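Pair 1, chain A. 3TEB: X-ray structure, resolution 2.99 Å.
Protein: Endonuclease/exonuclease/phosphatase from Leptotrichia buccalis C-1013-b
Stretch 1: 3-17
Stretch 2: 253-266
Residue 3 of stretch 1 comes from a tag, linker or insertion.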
# COMPACT_ATOMS: atom_id res chain seq x y z
N ALA A 3 -18.81 -4.38 7.79
CA ALA A 3 -17.93 -5.30 6.98
C ALA A 3 -17.21 -4.53 5.84
O ALA A 3 -17.86 -3.90 4.98
CB ALA A 3 -18.74 -6.53 6.42
N MSE A 4 -15.88 -4.57 5.86
CA MSE A 4 -15.07 -3.86 4.88
C MSE A 4 -13.81 -4.67 4.54
O MSE A 4 -13.12 -5.16 5.44
CB MSE A 4 -14.75 -2.46 5.42
CG MSE A 4 -13.71 -1.69 4.65
SE MSE A 4 -13.42 0.09 5.40
CE MSE A 4 -14.47 1.17 4.14
N LYS A 5 -13.53 -4.83 3.24
CA LYS A 5 -12.37 -5.59 2.75
C LYS A 5 -11.30 -4.67 2.17
O LYS A 5 -11.57 -3.84 1.30
CB LYS A 5 -12.79 -6.64 1.72
CG LYS A 5 -13.84 -7.64 2.23
CD LYS A 5 -14.67 -8.27 1.11
CE LYS A 5 -14.04 -9.57 0.59
NZ LYS A 5 -14.86 -10.28 -0.46
N ILE A 6 -10.08 -4.85 2.66
CA ILE A 6 -8.93 -4.04 2.31
C ILE A 6 -7.87 -4.90 1.59
O ILE A 6 -7.71 -6.07 1.93
CB ILE A 6 -8.30 -3.50 3.59
CG1 ILE A 6 -9.04 -2.30 4.08
CG2 ILE A 6 -6.87 -3.05 3.39
CD1 ILE A 6 -8.28 -1.67 5.20
N LEU A 7 -7.14 -4.31 0.63
CA LEU A 7 -6.01 -4.97 -0.03
C LEU A 7 -4.82 -4.03 -0.12
O LEU A 7 -4.97 -2.84 -0.40
CB LEU A 7 -6.42 -5.42 -1.43
CG LEU A 7 -5.35 -5.72 -2.48
CD1 LEU A 7 -4.66 -7.03 -2.20
CD2 LEU A 7 -5.98 -5.77 -3.84
N THR A 8 -3.62 -4.55 0.13
CA THR A 8 -2.38 -3.78 -0.08
C THR A 8 -1.39 -4.59 -0.91
O THR A 8 -1.20 -5.78 -0.68
CB THR A 8 -1.70 -3.32 1.25
OG1 THR A 8 -0.56 -2.51 0.95
CG2 THR A 8 -1.24 -4.51 2.09
N VAL A 9 -0.75 -3.95 -1.88
CA VAL A 9 0.13 -4.67 -2.78
C VAL A 9 1.20 -3.76 -3.39
O VAL A 9 0.89 -2.72 -3.97
CB VAL A 9 -0.69 -5.47 -3.85
CG1 VAL A 9 -1.65 -4.58 -4.60
CG2 VAL A 9 0.21 -6.18 -4.80
N ASN A 10 2.45 -4.15 -3.20
CA ASN A 10 3.58 -3.50 -3.86
C ASN A 10 3.61 -4.04 -5.27
O ASN A 10 3.84 -5.23 -5.47
CB ASN A 10 4.87 -3.86 -3.14
CG ASN A 10 6.10 -3.26 -3.79
OD1 ASN A 10 6.25 -3.29 -5.01
ND2 ASN A 10 7.00 -2.71 -2.96
N VAL A 11 3.35 -3.20 -6.26
CA VAL A 11 3.03 -3.75 -7.59
C VAL A 11 4.22 -3.87 -8.53
O VAL A 11 4.08 -4.38 -9.65
CB VAL A 11 1.86 -3.02 -8.27
CG1 VAL A 11 0.54 -3.47 -7.66
CG2 VAL A 11 2.05 -1.50 -8.21
N HIS A 12 5.37 -3.40 -8.07
CA HIS A 12 6.60 -3.40 -8.85
C HIS A 12 6.29 -2.93 -10.28
O HIS A 12 6.68 -3.58 -11.25
CB HIS A 12 7.22 -4.80 -8.81
CG HIS A 12 8.69 -4.83 -9.08
ND1 HIS A 12 9.29 -5.83 -9.83
CD2 HIS A 12 9.69 -4.00 -8.70
CE1 HIS A 12 10.59 -5.61 -9.89
NE2 HIS A 12 10.86 -4.50 -9.22
N ALA A 13 5.58 -1.81 -10.39
CA ALA A 13 5.01 -1.36 -11.67
C ALA A 13 5.99 -1.22 -12.85
O ALA A 13 6.96 -0.46 -12.76
CB ALA A 13 4.29 -0.05 -11.45
N TRP A 14 5.70 -1.93 -13.95
CA TRP A 14 6.45 -1.86 -15.22
C TRP A 14 7.88 -2.37 -15.11
O TRP A 14 8.76 -1.97 -15.89
CB TRP A 14 6.47 -0.45 -15.83
CG TRP A 14 5.15 0.19 -16.02
CD1 TRP A 14 4.76 1.37 -15.49
CD2 TRP A 14 4.04 -0.28 -16.81
NE1 TRP A 14 3.48 1.67 -15.89
CE2 TRP A 14 3.01 0.67 -16.69
CE3 TRP A 14 3.82 -1.42 -17.59
CZ2 TRP A 14 1.78 0.52 -17.33
CZ3 TRP A 14 2.59 -1.56 -18.23
CH2 TRP A 14 1.59 -0.59 -18.09
N LEU A 15 8.10 -3.24 -14.14
CA LEU A 15 9.40 -3.83 -13.89
C LEU A 15 9.21 -5.33 -13.75
O LEU A 15 10.10 -6.06 -13.28
CB LEU A 15 10.01 -3.26 -12.61
CG LEU A 15 10.19 -1.76 -12.49
CD1 LEU A 15 10.68 -1.45 -11.09
CD2 LEU A 15 11.16 -1.21 -13.52
N GLU A 16 8.02 -5.78 -14.16
CA GLU A 16 7.67 -7.18 -14.12
C GLU A 16 7.65 -7.77 -15.52
O GLU A 16 7.22 -7.12 -16.48
CB GLU A 16 6.33 -7.38 -13.43
CG GLU A 16 6.41 -7.26 -11.91
CD GLU A 16 7.23 -8.39 -11.26
OE1 GLU A 16 6.84 -9.58 -11.39
OE2 GLU A 16 8.26 -8.08 -10.61
N GLU A 17 8.12 -9.01 -15.64
CA GLU A 17 7.94 -9.74 -16.88
C GLU A 17 6.48 -10.11 -16.97
O GLU A 17 5.83 -10.25 -15.95
CB GLU A 17 8.82 -10.99 -16.91
CG GLU A 17 10.23 -10.71 -17.41
CD GLU A 17 11.14 -11.94 -17.37
OE1 GLU A 17 12.24 -11.90 -17.99
OE2 GLU A 17 10.75 -12.95 -16.73
N ILE A 253 0.62 -14.87 -9.27
CA ILE A 253 1.62 -13.84 -8.91
C ILE A 253 1.54 -12.60 -9.83
O ILE A 253 1.49 -12.75 -11.05
CB ILE A 253 3.06 -14.44 -8.88
CG1 ILE A 253 3.31 -15.16 -7.55
CG2 ILE A 253 4.13 -13.38 -9.07
CD1 ILE A 253 4.69 -15.83 -7.43
N VAL A 254 1.52 -11.39 -9.27
CA VAL A 254 1.45 -10.16 -10.09
C VAL A 254 2.59 -9.18 -9.85
O VAL A 254 2.69 -8.15 -10.51
CB VAL A 254 0.12 -9.40 -9.93
CG1 VAL A 254 -1.05 -10.29 -10.26
CG2 VAL A 254 -0.01 -8.81 -8.52
N SER A 255 3.45 -9.50 -8.89
CA SER A 255 4.57 -8.64 -8.55
C SER A 255 5.74 -9.45 -8.00
O SER A 255 5.76 -10.67 -8.09
CB SER A 255 4.09 -7.63 -7.52
OG SER A 255 5.13 -6.74 -7.19
N ASP A 256 6.74 -8.75 -7.45
CA ASP A 256 7.81 -9.42 -6.71
C ASP A 256 7.53 -9.50 -5.21
O ASP A 256 8.32 -10.05 -4.44
CB ASP A 256 9.20 -8.81 -7.02
CG ASP A 256 9.35 -7.36 -6.57
OD1 ASP A 256 8.37 -6.73 -6.08
OD2 ASP A 256 10.47 -6.84 -6.71
N HIS A 257 6.38 -8.93 -4.81
CA HIS A 257 5.81 -9.06 -3.46
C HIS A 257 4.43 -9.66 -3.64
O HIS A 257 3.79 -9.43 -4.66
CB HIS A 257 5.60 -7.68 -2.84
CG HIS A 257 6.84 -7.02 -2.34
ND1 HIS A 257 6.97 -6.58 -1.04
CD2 HIS A 257 8.00 -6.69 -2.97
CE1 HIS A 257 8.16 -6.02 -0.88
NE2 HIS A 257 8.80 -6.07 -2.04
N PHE A 258 3.95 -10.41 -2.65
CA PHE A 258 2.54 -10.81 -2.63
C PHE A 258 1.73 -9.75 -1.89
O PHE A 258 2.28 -8.93 -1.13
CB PHE A 258 2.34 -12.17 -1.96
CG PHE A 258 3.33 -13.21 -2.36
CD1 PHE A 258 3.74 -13.36 -3.69
CD2 PHE A 258 3.85 -14.09 -1.41
CE1 PHE A 258 4.66 -14.33 -4.05
CE2 PHE A 258 4.76 -15.07 -1.76
CZ PHE A 258 5.17 -15.19 -3.07
N GLY A 259 0.42 -9.77 -2.10
CA GLY A 259 -0.44 -8.77 -1.47
C GLY A 259 -1.10 -9.30 -0.21
O GLY A 259 -1.19 -10.51 -0.02
N ILE A 260 -1.54 -8.39 0.65
CA ILE A 260 -2.29 -8.74 1.86
C ILE A 260 -3.71 -8.26 1.70
O ILE A 260 -3.98 -7.15 1.23
CB ILE A 260 -1.69 -8.11 3.14
CG1 ILE A 260 -0.32 -8.69 3.44
CG2 ILE A 260 -2.59 -8.35 4.34
CD1 ILE A 260 0.43 -7.89 4.46
N GLU A 261 -4.61 -9.12 2.13
CA GLU A 261 -6.02 -8.94 1.96
C GLU A 261 -6.65 -9.15 3.34
O GLU A 261 -6.56 -10.23 3.92
CB GLU A 261 -6.48 -9.97 0.95
CG GLU A 261 -7.97 -10.08 0.73
CD GLU A 261 -8.39 -11.45 0.18
OE1 GLU A 261 -9.61 -11.62 -0.09
OE2 GLU A 261 -7.52 -12.35 0.02
N VAL A 262 -7.29 -8.11 3.87
CA VAL A 262 -7.76 -8.09 5.25
C VAL A 262 -9.25 -7.75 5.31
O VAL A 262 -9.71 -6.86 4.58
CB VAL A 262 -6.94 -7.05 6.08
CG1 VAL A 262 -7.62 -6.71 7.37
CG2 VAL A 262 -5.56 -7.57 6.36
N LYS A 263 -9.99 -8.45 6.16
CA LYS A 263 -11.41 -8.16 6.38
C LYS A 263 -11.68 -7.58 7.79
O LYS A 263 -11.36 -8.20 8.80
CB LYS A 263 -12.27 -9.40 6.10
CG LYS A 263 -13.76 -9.11 5.96
CD LYS A 263 -14.58 -10.39 5.96
CE LYS A 263 -15.99 -10.14 6.51
NZ LYS A 263 -16.63 -11.39 7.03
N ILE A 264 -12.25 -6.37 7.85
CA ILE A 264 -12.54 -5.69 9.11
C ILE A 264 -14.03 -5.44 9.24
O ILE A 264 -14.68 -5.06 8.27
CB ILE A 264 -11.90 -4.26 9.19
CG1 ILE A 264 -10.58 -4.14 8.42
CG2 ILE A 264 -11.83 -3.78 10.66
CD1 ILE A 264 -9.32 -4.38 9.23
N GLU A 265 -14.58 -5.62 10.44
CA GLU A 265 -15.95 -5.15 10.64
C GLU A 265 -16.10 -4.15 11.77
O GLU A 265 -15.44 -4.26 12.81
CB GLU A 265 -16.96 -6.30 10.71
CG GLU A 265 -16.94 -7.17 11.95
CD GLU A 265 -17.64 -8.51 11.73
OE1 GLU A 265 -17.26 -9.21 10.76
OE2 GLU A 265 -18.57 -8.84 12.52
N PHE A 266 -16.94 -3.15 11.53
CA PHE A 266 -17.28 -2.13 12.52
C PHE A 266 -18.64 -1.49 12.21
O PHE A 266 -19.52 -1.46 13.07
CB PHE A 266 -16.19 -1.04 12.62
CG PHE A 266 -15.46 -0.78 11.33
CD1 PHE A 266 -16.12 -0.31 10.21
CD2 PHE A 266 -14.09 -0.98 11.26
CE1 PHE A 266 -15.43 -0.07 9.02
CE2 PHE A 266 -13.38 -0.74 10.06
CZ PHE A 266 -14.06 -0.28 8.94

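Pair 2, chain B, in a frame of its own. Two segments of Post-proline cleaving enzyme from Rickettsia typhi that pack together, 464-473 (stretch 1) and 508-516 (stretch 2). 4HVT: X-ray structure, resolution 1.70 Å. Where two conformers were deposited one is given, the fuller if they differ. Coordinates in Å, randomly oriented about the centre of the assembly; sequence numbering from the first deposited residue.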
# COMPACT_ATOMS: atom_id res chain seq x y z
N TYR B 464 -15.22 6.08 12.95
CA TYR B 464 -14.83 7.01 11.93
C TYR B 464 -14.14 8.24 12.54
O TYR B 464 -14.36 8.58 13.71
CB TYR B 464 -16.00 7.43 11.03
CG TYR B 464 -17.14 8.22 11.63
CD1 TYR B 464 -18.22 7.58 12.27
CD2 TYR B 464 -17.19 9.58 11.52
CE1 TYR B 464 -19.31 8.28 12.78
CE2 TYR B 464 -18.27 10.29 12.02
CZ TYR B 464 -19.34 9.64 12.63
OH TYR B 464 -20.38 10.44 13.16
N PHE B 465 -13.30 8.85 11.73
CA PHE B 465 -12.52 10.03 12.04
C PHE B 465 -13.03 11.24 11.27
O PHE B 465 -13.15 11.23 10.02
CB PHE B 465 -11.05 9.76 11.79
CG PHE B 465 -10.50 8.75 12.73
CD1 PHE B 465 -9.98 9.13 13.96
CD2 PHE B 465 -10.55 7.41 12.43
CE1 PHE B 465 -9.49 8.17 14.86
CE2 PHE B 465 -10.12 6.46 13.30
CZ PHE B 465 -9.53 6.82 14.52
N LEU B 466 -13.36 12.27 12.04
CA LEU B 466 -13.95 13.46 11.51
C LEU B 466 -12.98 14.64 11.76
O LEU B 466 -12.55 14.85 12.91
CB LEU B 466 -15.24 13.71 12.28
CG LEU B 466 -15.92 15.04 12.03
CD1 LEU B 466 -16.45 15.22 10.61
CD2 LEU B 466 -17.07 15.20 13.04
N VAL B 467 -12.62 15.38 10.70
CA VAL B 467 -11.71 16.53 10.80
C VAL B 467 -12.40 17.74 10.15
O VAL B 467 -12.94 17.66 9.04
CB VAL B 467 -10.38 16.29 10.06
CG1 VAL B 467 -9.50 17.55 10.02
CG2 VAL B 467 -9.62 15.19 10.77
N TYR B 468 -12.39 18.87 10.86
CA TYR B 468 -13.03 20.07 10.35
C TYR B 468 -12.32 21.31 10.88
O TYR B 468 -11.48 21.26 11.81
CB TYR B 468 -14.55 20.14 10.66
CG TYR B 468 -14.93 20.08 12.12
CD1 TYR B 468 -15.20 18.87 12.77
CD2 TYR B 468 -15.07 21.25 12.85
CE1 TYR B 468 -15.58 18.85 14.11
CE2 TYR B 468 -15.44 21.22 14.17
CZ TYR B 468 -15.71 20.02 14.79
OH TYR B 468 -16.03 20.05 16.14
N LYS B 469 -12.63 22.42 10.24
CA LYS B 469 -12.05 23.70 10.68
C LYS B 469 -12.89 24.33 11.79
O LYS B 469 -14.10 24.36 11.71
CB LYS B 469 -11.94 24.62 9.46
CG LYS B 469 -11.00 25.80 9.65
CD LYS B 469 -10.99 26.68 8.40
CE LYS B 469 -10.05 27.87 8.51
NZ LYS B 469 -9.66 28.40 7.16
N LYS B 470 -12.27 24.82 12.86
CA LYS B 470 -13.04 25.43 13.94
C LYS B 470 -13.84 26.61 13.39
O LYS B 470 -13.37 27.40 12.55
CB LYS B 470 -12.15 25.89 15.07
CG LYS B 470 -11.69 24.76 15.96
CD LYS B 470 -10.75 25.22 17.04
CE LYS B 470 -10.06 24.04 17.71
NZ LYS B 470 -9.27 24.51 18.87
N GLY B 471 -15.09 26.69 13.84
CA GLY B 471 -15.95 27.79 13.43
C GLY B 471 -16.99 27.42 12.41
O GLY B 471 -17.89 28.21 12.17
N ILE B 472 -16.92 26.23 11.80
CA ILE B 472 -17.99 25.88 10.87
C ILE B 472 -19.33 25.68 11.59
O ILE B 472 -19.37 25.37 12.77
CB ILE B 472 -17.66 24.65 9.98
CG1 ILE B 472 -17.53 23.38 10.81
CG2 ILE B 472 -16.40 24.91 9.18
CD1 ILE B 472 -17.71 22.16 9.95
N LYS B 473 -20.43 25.85 10.89
CA LYS B 473 -21.72 25.56 11.47
C LYS B 473 -22.21 24.18 11.07
O LYS B 473 -21.90 23.74 9.95
CB LYS B 473 -22.71 26.60 10.98
CG LYS B 473 -22.28 27.98 11.46
CD LYS B 473 -23.37 28.98 11.42
CE LYS B 473 -23.69 29.42 9.99
NZ LYS B 473 -24.45 30.68 10.10
N ALA B 508 -12.50 25.01 4.57
CA ALA B 508 -13.70 24.76 5.39
C ALA B 508 -14.50 23.53 4.92
O ALA B 508 -15.63 23.33 5.34
CB ALA B 508 -14.58 26.00 5.52
N GLY B 509 -13.84 22.68 4.11
CA GLY B 509 -14.36 21.34 3.84
C GLY B 509 -14.18 20.45 5.04
O GLY B 509 -13.27 20.65 5.87
N VAL B 510 -14.98 19.39 5.11
CA VAL B 510 -14.90 18.45 6.21
C VAL B 510 -14.32 17.20 5.61
O VAL B 510 -14.68 16.84 4.50
CB VAL B 510 -16.33 18.17 6.74
CG1 VAL B 510 -16.33 17.09 7.78
CG2 VAL B 510 -16.92 19.45 7.36
N SER B 511 -13.45 16.52 6.39
CA SER B 511 -12.85 15.25 5.98
C SER B 511 -13.33 14.11 6.88
O SER B 511 -13.36 14.25 8.10
CB SER B 511 -11.32 15.33 6.06
OG SER B 511 -10.78 16.11 5.00
N VAL B 512 -13.66 12.95 6.27
CA VAL B 512 -14.09 11.83 7.07
C VAL B 512 -13.47 10.56 6.56
O VAL B 512 -13.40 10.34 5.37
CB VAL B 512 -15.62 11.66 7.09
CG1 VAL B 512 -16.07 10.58 8.06
CG2 VAL B 512 -16.28 12.97 7.47
N LEU B 513 -13.01 9.75 7.51
CA LEU B 513 -12.46 8.42 7.21
C LEU B 513 -13.23 7.40 8.02
O LEU B 513 -13.24 7.47 9.25
CB LEU B 513 -10.98 8.35 7.66
CG LEU B 513 -10.22 7.03 7.45
CD1 LEU B 513 -9.99 6.84 5.99
CD2 LEU B 513 -8.90 7.14 8.20
N ALA B 514 -13.80 6.42 7.34
CA ALA B 514 -14.61 5.36 7.96
C ALA B 514 -13.91 3.99 8.00
O ALA B 514 -13.52 3.45 6.99
CB ALA B 514 -15.95 5.25 7.25
N ASN B 515 -13.77 3.44 9.19
CA ASN B 515 -13.08 2.19 9.40
C ASN B 515 -14.03 1.01 9.28
O ASN B 515 -14.31 0.22 10.22
CB ASN B 515 -12.37 2.26 10.76
CG ASN B 515 -11.37 3.39 10.79
OD1 ASN B 515 -11.62 4.41 11.40
ND2 ASN B 515 -10.22 3.21 10.13
N ILE B 516 -14.53 0.86 8.09
CA ILE B 516 -15.55 -0.14 7.82
C ILE B 516 -15.04 -1.58 7.82
O ILE B 516 -13.83 -1.87 7.66
CB ILE B 516 -16.25 0.14 6.47
CG1 ILE B 516 -15.33 -0.16 5.25
CG2 ILE B 516 -16.84 1.57 6.49
CD1 ILE B 516 -15.91 0.27 3.89
O HOH W 1 -14.23 22.20 7.86

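Both pairs are built from two antiparallel strands, and 14 central residues superpose with an RMSD of 0.8 Å. The strand directions differ by 163° in pair 1 and 172° in pair 2, and the axes approach to 4.7 and 4.6 Å. The register is also shared. Ile A6 opposite Val A262 matches Phe B465 opposite Leu B513, and Thr A8 opposite Ile A260 matches Val B467 opposite Ser B511; all four are hydrogen-bonded pairs. In the first, Ile A6 N donates to Val A262 O at 2.8 Å, as Phe B465 N does to Leu B513 O at 2.8 Å, and the reciprocal bonds close each ring.

Side chains alternate between the two sheet faces at the same positions. On the face of Ile A6, Thr A8, Ile A260 and Val A262, pair 1 packs branched side chains, all buried; Thr A8 CG2 lies 3.8 Å from Ile A260 CB. Pair 2 fills this face with Phe B465, Val B467, Ser B511 and Leu B513. Val B467 takes the place of Thr A8, with side-chain centres 0.3 Å apart, although their CG2 atoms are turned to different sides, whereas the small Ser B511 takes the place of Ile A260. Phe B465 brings more bulk than Ile A6, and its ring edge reaches Asn B515, with CE2 3.2 Å from OD1.

On the other face, Leu A7 and Leu B466 coincide, with the same t, p rotamer, but their surroundings differ. Leu A7 stands beside Gly A259, where an ideal CB would lie only 3.4 Å from Leu A7 CD1 and 3.1 Å from Thr A8 O. Pair 2 has Val B510 at this position, and its CG1 packs 3.4 Å from Leu B466 CD1. Across from the leucine, Glu A261 gives way to Val B512, whose CG2 is 3.9 Å from Leu B466 CD1 and whose CG1 is 3.8 Å from Tyr B464 CD2. Farther along, the aliphatic parts of Lys A5 and Lys A263 meet, CG to CG, at 4.0 Å; Tyr B464 and Ala B514 occupy these sites, a large residue against a small one, with their CB atoms 4.4 Å apart.

At the strand ends, Asn A10 and Lys B469 both point toward the opposite stretch. Asn A10 lays CB over the face of the His A257 ring, 4.1 Å from its centroid, and its O accepts a 2.6 Å hydrogen bond from Ser A255 OG. In pair 2, Ala B508 occupies the histidine's position and offers no ring; a water accepts from Lys B469 N at 2.9 Å and donates to Gly B509 O at 2.7 Å, linking the two stretches here.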